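Local coordinates for glycerol uptake operon antiterminator-related protein (Thermotoga maritima, PDB 1VKF), which is of uncertain function but probably takes part in regulating transcription of glycerol uptake genes, like related antiterminators, at residues 16-21 with 173-178. Sequence-based numbering, arbitrary orientation.
Sequences GIIAAL and AISTSS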
ATOM      1  N   GLY A  16      11.364   3.541   4.659  1.00 10.75           N
ATOM      2  CA  GLY A  16      12.097   3.688   3.410  1.00 12.82           C
ATOM      3  C   GLY A  16      11.305   3.383   2.175  1.00 10.46           C
ATOM      4  O   GLY A  16      10.126   3.730   2.076  1.00 11.49           O
ATOM      5  N   ILE A  17      11.954   2.771   1.188  1.00  8.45           N
ATOM      6  CA  ILE A  17      11.314   2.515  -0.061  1.00  8.15           C
ATOM      7  C   ILE A  17      10.639   1.124  -0.033  1.00  9.61           C
ATOM      8  O   ILE A  17      11.233   0.147   0.406  1.00 10.44           O
ATOM      9  CB  ILE A  17      12.357   2.590  -1.166  1.00  8.38           C
ATOM     10  CG1 ILE A  17      12.987   3.992  -1.181  1.00 10.21           C
ATOM     11  CG2 ILE A  17      11.761   2.231  -2.488  1.00 10.66           C
ATOM     12  CD1 ILE A  17      12.031   5.088  -1.463  1.00 15.16           C
ATOM     13  N   ILE A  18       9.390   1.114  -0.441  1.00  7.33           N
ATOM     14  CA  ILE A  18       8.553  -0.082  -0.670  1.00  6.38           C
ATOM     15  C   ILE A  18       8.460  -0.316  -2.176  1.00  7.13           C
ATOM     16  O   ILE A  18       8.255   0.625  -2.966  1.00  8.98           O
ATOM     17  CB  ILE A  18       7.130   0.137  -0.070  1.00  9.40           C
ATOM     18  CG1 ILE A  18       7.239   0.168   1.409  1.00 10.19           C
ATOM     19  CG2 ILE A  18       6.150  -0.939  -0.559  1.00  7.41           C
ATOM     20  CD1 ILE A  18       5.993   0.682   2.136  1.00  9.92           C
ATOM     21  N   ALA A  19       8.624  -1.557  -2.599  1.00  7.75           N
ATOM     22  CA  ALA A  19       8.608  -1.881  -4.017  1.00  6.23           C
ATOM     23  C   ALA A  19       7.179  -2.106  -4.473  1.00  8.83           C
ATOM     24  O   ALA A  19       6.562  -3.075  -4.078  1.00 13.74           O
ATOM     25  CB  ALA A  19       9.449  -3.124  -4.313  1.00 10.11           C
ATOM     26  N   ALA A  20       6.738  -1.258  -5.387  1.00  9.54           N
ATOM     27  CA  ALA A  20       5.442  -1.407  -6.070  1.00  9.08           C
ATOM     28  C   ALA A  20       5.661  -2.192  -7.378  1.00 10.96           C
ATOM     29  O   ALA A  20       6.535  -1.839  -8.220  1.00 11.52           O
ATOM     30  CB  ALA A  20       4.848  -0.039  -6.362  1.00  9.31           C
ATOM     31  N   LEU A  21       4.826  -3.212  -7.563  1.00  8.39           N
ATOM     32  CA  LEU A  21       4.877  -4.039  -8.734  1.00 10.03           C
ATOM     33  C   LEU A  21       3.577  -3.942  -9.504  1.00 13.86           C
ATOM     34  O   LEU A  21       2.498  -4.164  -8.960  1.00 11.68           O
ATOM     35  CB  LEU A  21       5.128  -5.498  -8.361  1.00  9.85           C
ATOM     36  CG  LEU A  21       6.557  -5.804  -7.879  1.00 18.24           C
ATOM     37  CD1 LEU A  21       6.666  -7.291  -7.747  1.00 22.56           C
ATOM     38  CD2 LEU A  21       7.619  -5.236  -8.800  1.00 25.94           C
ATOM     39  N   ALA A 173       7.449   5.864   4.827  1.00  8.74           N
ATOM     40  CA  ALA A 173       7.856   5.129   3.626  1.00  9.73           C
ATOM     41  C   ALA A 173       7.269   5.697   2.355  1.00 10.59           C
ATOM     42  O   ALA A 173       6.349   6.475   2.381  1.00 11.25           O
ATOM     43  CB  ALA A 173       7.425   3.688   3.793  1.00  9.59           C
ATOM     44  N   ILE A 174       7.810   5.280   1.222  1.00  8.59           N
ATOM     45  CA  ILE A 174       7.262   5.570  -0.088  1.00  9.15           C
ATOM     46  C   ILE A 174       7.136   4.288  -0.905  1.00 10.40           C
ATOM     47  O   ILE A 174       8.091   3.539  -1.000  1.00  9.20           O
ATOM     48  CB  ILE A 174       8.236   6.489  -0.893  1.00  8.65           C
ATOM     49  CG1 ILE A 174       8.407   7.848  -0.218  1.00 10.06           C
ATOM     50  CG2 ILE A 174       7.763   6.627  -2.316  1.00 12.17           C
ATOM     51  CD1 ILE A 174       9.555   8.678  -0.791  1.00  9.90           C
ATOM     52  N   SER A 175       5.974   4.065  -1.490  1.00  7.55           N
ATOM     53  CA  SER A 175       5.731   2.992  -2.392  1.00  9.26           C
ATOM     54  C   SER A 175       5.987   3.488  -3.802  1.00  8.64           C
ATOM     55  O   SER A 175       5.403   4.462  -4.252  1.00 11.42           O
ATOM     56  CB  SER A 175       4.301   2.446  -2.278  1.00 10.45           C
ATOM     57  OG  SER A 175       4.067   1.517  -3.361  1.00 14.74           O
ATOM     58  N   THR A 176       6.858   2.796  -4.537  1.00  8.59           N
ATOM     59  CA  THR A 176       7.198   3.180  -5.923  1.00  7.48           C
ATOM     60  C   THR A 176       7.670   1.999  -6.735  1.00  8.14           C
ATOM     61  O   THR A 176       8.244   1.043  -6.179  1.00  9.74           O
ATOM     62  CB  THR A 176       8.351   4.243  -5.897  1.00 10.89           C
ATOM     63  OG1 THR A 176       8.798   4.568  -7.230  1.00 10.29           O
ATOM     64  CG2 THR A 176       9.566   3.718  -5.142  1.00 11.73           C
ATOM     65  N   SER A 177       7.430   2.052  -8.041  1.00  8.68           N
ATOM     66  CA  SER A 177       7.916   0.995  -8.981  1.00 12.20           C
ATOM     67  C   SER A 177       9.270   1.371  -9.607  1.00 11.93           C
ATOM     68  O   SER A 177       9.826   0.621 -10.443  1.00 12.75           O
ATOM     69  CB  SER A 177       6.890   0.669 -10.077  1.00 14.53           C
ATOM     70  OG  SER A 177       6.744   1.748 -10.995  1.00 14.34           O
ATOM     71  N   SER A 178       9.838   2.496  -9.195  1.00 11.71           N
ATOM     72  CA  SER A 178      11.128   2.956  -9.748  1.00 12.00           C
ATOM     73  C   SER A 178      12.334   2.184  -9.201  1.00  9.71           C
ATOM     74  O   SER A 178      12.665   2.243  -8.026  1.00 12.49           O
ATOM     75  CB  SER A 178      11.304   4.467  -9.502  1.00 15.42           C
ATOM     76  OG  SER A 178      12.654   4.853  -9.721  1.00 12.19           O
TER
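The first and last strands of a TIM-type barrel, 16-21 and 173-176, pair in parallel here and close the cylinder, joining Gly16, Ile18 and Ala20 to Ile174 and Thr176. Four backbone hydrogen bonds alternate between the strands, from Ile174 N to Gly16 O (2.9 Å) through to Ala20 N donating to Thr176 O. Thr176 O takes a second donor, Trp182 NE1. Gly16 suits its place because its positive phi favours glycine.

Ile18, Ala173 and Ser175 face the barrel interior. Ile18 CD1 rests on Ala173 CB at 3.7 Å. Ala20, beyond the last bridged pair, directs its CB toward the partner strand, and so small a methyl lets Ser175 OG lie 3.5 Å from Ala20 CB. With OG anti to the backbone N (chi1 171°), Ser175 hydrogen-bonds a citrate, probably from the crystallisation liquor, that Ser177 OG also holds; the two hydroxyls meet it at the C-terminal end of the strands, where TIM barrels have their active sites, so the citrate may mark a pocket.

Ile17, Ala19, Ile174 and Thr176 face the surrounding helices, with Trp182 against Ile17 and Ala19. Threonine serves two needs at 176: its methyl packs on Ile17, and its OG1 accepts from Ser178 N at 3.0 Å, forming an ST turn. An alanine in place of Thr176 would probably open a gap beside Ile17 CG2 and leave the Ser178 N-H without its acceptor. Ile17 and Ile174 run side by side, CD1 of Ile17 lying 4.1 Å from CB of Ile174, while Ile17 CG2 meets Thr176 CG2 at 3.8 Å.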